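Local atomic coordinates of adhesin LabA (Helicobacter pylori, PDB entry 6GMM), a protein that probably attaches the bacterium to the gastric mucosa by binding LacdiNAc-type sugars through its exodomain. Residues T109-G114 and E129-I134. Sequence-based numbering, arbitrary orientation.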
loop_
_atom_site.group_PDB
_atom_site.type_symbol
_atom_site.label_atom_id
_atom_site.label_comp_id
_atom_site.label_asym_id
_atom_site.label_seq_id
_atom_site.Cartn_x
_atom_site.Cartn_y
_atom_site.Cartn_z
ATOM N N THR A 109 -33.154 6.969 -6.521
ATOM C CA THR A 109 -32.035 7.480 -5.694
ATOM C C THR A 109 -32.525 7.981 -4.312
ATOM O O THR A 109 -31.773 8.611 -3.593
ATOM C CB THR A 109 -31.224 8.561 -6.444
ATOM O OG1 THR A 109 -32.061 9.684 -6.747
ATOM C CG2 THR A 109 -30.540 8.029 -7.709
ATOM N N THR A 110 -33.790 7.726 -3.949
ATOM C CA THR A 110 -34.357 8.139 -2.645
ATOM C C THR A 110 -34.943 6.906 -1.968
ATOM O O THR A 110 -35.651 6.124 -2.609
ATOM C CB THR A 110 -35.383 9.277 -2.787
ATOM O OG1 THR A 110 -34.873 10.272 -3.681
ATOM C CG2 THR A 110 -35.754 9.921 -1.429
ATOM N N ILE A 111 -34.600 6.722 -0.696
ATOM C CA ILE A 111 -35.045 5.586 0.088
ATOM C C ILE A 111 -35.616 6.030 1.432
ATOM O O ILE A 111 -35.076 6.945 2.065
ATOM C CB ILE A 111 -33.880 4.554 0.261
ATOM C CG1 ILE A 111 -34.424 3.153 0.585
ATOM C CG2 ILE A 111 -32.864 5.001 1.317
ATOM C CD1 ILE A 111 -33.488 2.003 0.260
ATOM N N THR A 112 -36.696 5.372 1.865
ATOM C CA THR A 112 -37.259 5.589 3.177
ATOM C C THR A 112 -37.065 4.297 3.968
ATOM O O THR A 112 -37.433 3.212 3.496
ATOM C CB THR A 112 -38.728 6.097 3.097
ATOM O OG1 THR A 112 -38.741 7.409 2.524
ATOM C CG2 THR A 112 -39.402 6.140 4.454
ATOM N N CYS A 113 -36.449 4.411 5.147
ATOM C CA CYS A 113 -36.241 3.285 6.064
ATOM C C CYS A 113 -37.432 3.321 6.978
ATOM O O CYS A 113 -37.350 3.920 8.051
ATOM C CB CYS A 113 -34.941 3.424 6.862
ATOM S SG CYS A 113 -33.423 3.435 5.872
ATOM N N GLY A 114 -38.552 2.757 6.525
ATOM C CA GLY A 114 -39.791 2.752 7.301
ATOM C C GLY A 114 -40.425 1.394 7.523
ATOM O O GLY A 114 -41.619 1.331 7.844
ATOM N N GLU A 129 -30.688 3.330 11.809
ATOM C CA GLU A 129 -29.427 3.899 12.309
ATOM C C GLU A 129 -28.199 3.422 11.511
ATOM O O GLU A 129 -27.349 4.246 11.177
ATOM C CB GLU A 129 -29.222 3.727 13.841
ATOM C CG GLU A 129 -29.181 2.323 14.422
ATOM C CD GLU A 129 -29.327 2.224 15.940
ATOM O OE1 GLU A 129 -29.367 3.277 16.621
ATOM O OE2 GLU A 129 -29.431 1.082 16.447
ATOM N N ASN A 130 -28.126 2.110 11.163
ATOM C CA ASN A 130 -27.016 1.580 10.356
ATOM C C ASN A 130 -27.114 2.066 8.905
ATOM O O ASN A 130 -26.115 2.211 8.259
ATOM C CB ASN A 130 -26.974 0.072 10.408
ATOM C CG ASN A 130 -26.481 -0.453 11.733
ATOM O OD1 ASN A 130 -25.725 0.196 12.459
ATOM N ND2 ASN A 130 -26.876 -1.661 12.065
ATOM N N TYR A 131 -28.306 2.317 8.391
ATOM C CA TYR A 131 -28.396 2.831 7.029
ATOM C C TYR A 131 -27.838 4.251 7.046
ATOM O O TYR A 131 -26.972 4.556 6.226
ATOM C CB TYR A 131 -29.823 2.765 6.441
ATOM C CG TYR A 131 -29.809 3.031 4.950
ATOM C CD1 TYR A 131 -29.636 4.322 4.455
ATOM C CD2 TYR A 131 -29.862 1.985 4.035
ATOM C CE1 TYR A 131 -29.544 4.565 3.087
ATOM C CE2 TYR A 131 -29.779 2.217 2.666
ATOM C CZ TYR A 131 -29.602 3.509 2.197
ATOM O OH TYR A 131 -29.463 3.754 0.854
ATOM N N ALA A 132 -28.235 5.058 8.049
ATOM C CA ALA A 132 -27.789 6.438 8.218
ATOM C C ALA A 132 -26.263 6.512 8.291
ATOM O O ALA A 132 -25.664 7.358 7.618
ATOM C CB ALA A 132 -28.434 7.058 9.467
ATOM N N LYS A 133 -25.640 5.581 9.072
ATOM C CA LYS A 133 -24.191 5.436 9.298
ATOM C C LYS A 133 -23.449 5.177 7.978
ATOM O O LYS A 133 -22.522 5.926 7.631
ATOM C CB LYS A 133 -23.934 4.270 10.275
ATOM C CG LYS A 133 -22.640 4.367 11.053
ATOM C CD LYS A 133 -22.459 3.202 12.040
ATOM C CE LYS A 133 -23.012 3.490 13.418
ATOM N NZ LYS A 133 -23.057 2.266 14.268
ATOM N N ILE A 134 -23.844 4.109 7.264
ATOM C CA ILE A 134 -23.271 3.721 5.969
ATOM C C ILE A 134 -23.502 4.872 4.952
ATOM O O ILE A 134 -22.560 5.290 4.288
ATOM C CB ILE A 134 -23.880 2.392 5.456
ATOM C CG1 ILE A 134 -23.595 1.224 6.416
ATOM C CG2 ILE A 134 -23.427 2.106 4.018
ATOM C CD1 ILE A 134 -24.257 -0.132 6.076
#
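Cys113 and Ile111 of the short strand 111-113 both meet one side chain, Tyr131 of helix 128-145.

The sulfur-aromatic part is made by Cys113. Cys113 SG stands 4.4 Å from the centroid of the Tyr131 ring. The line between them tilts 35° from the ring normal, an oblique approach displaced toward the root of the side chain. Cys113 SG is 3.7 Å from Tyr131 CB and 3.8 Å from Tyr131 CG. This sulfur is also bonded to Cys83 in a disulfide, which links strand 111-113 to the chain that follows helix 57-76.

The apolar part is made by Ile111. Ile111 CG2 reaches the far end of the same ring, 3.7 Å from both Tyr131 OH and Tyr131 CZ. The approach is again oblique. With CG anti to the backbone N (chi1 -168°), the Tyr131 ring extends out from the helix and lies beside Cys113 and Ile111. These two residues, two apart on the strand, meet the Tyr131 side chain from the same side of its ring, one at each end.

The contact lies within the SabA-like adhesion domain. The rings of Phe98 and Trp73 also meet Tyr131, their planes inclined to its own, which makes a small aromatic cluster beside the Cys83-Cys113 disulfide. Strand 96-98 pairs antiparallel with 111-113, so Tyr131 joins the start of helix 128-145 to this two-stranded sheet. Further round that helix, Asn130, Lys133 and Ile134 touch helix 188-205.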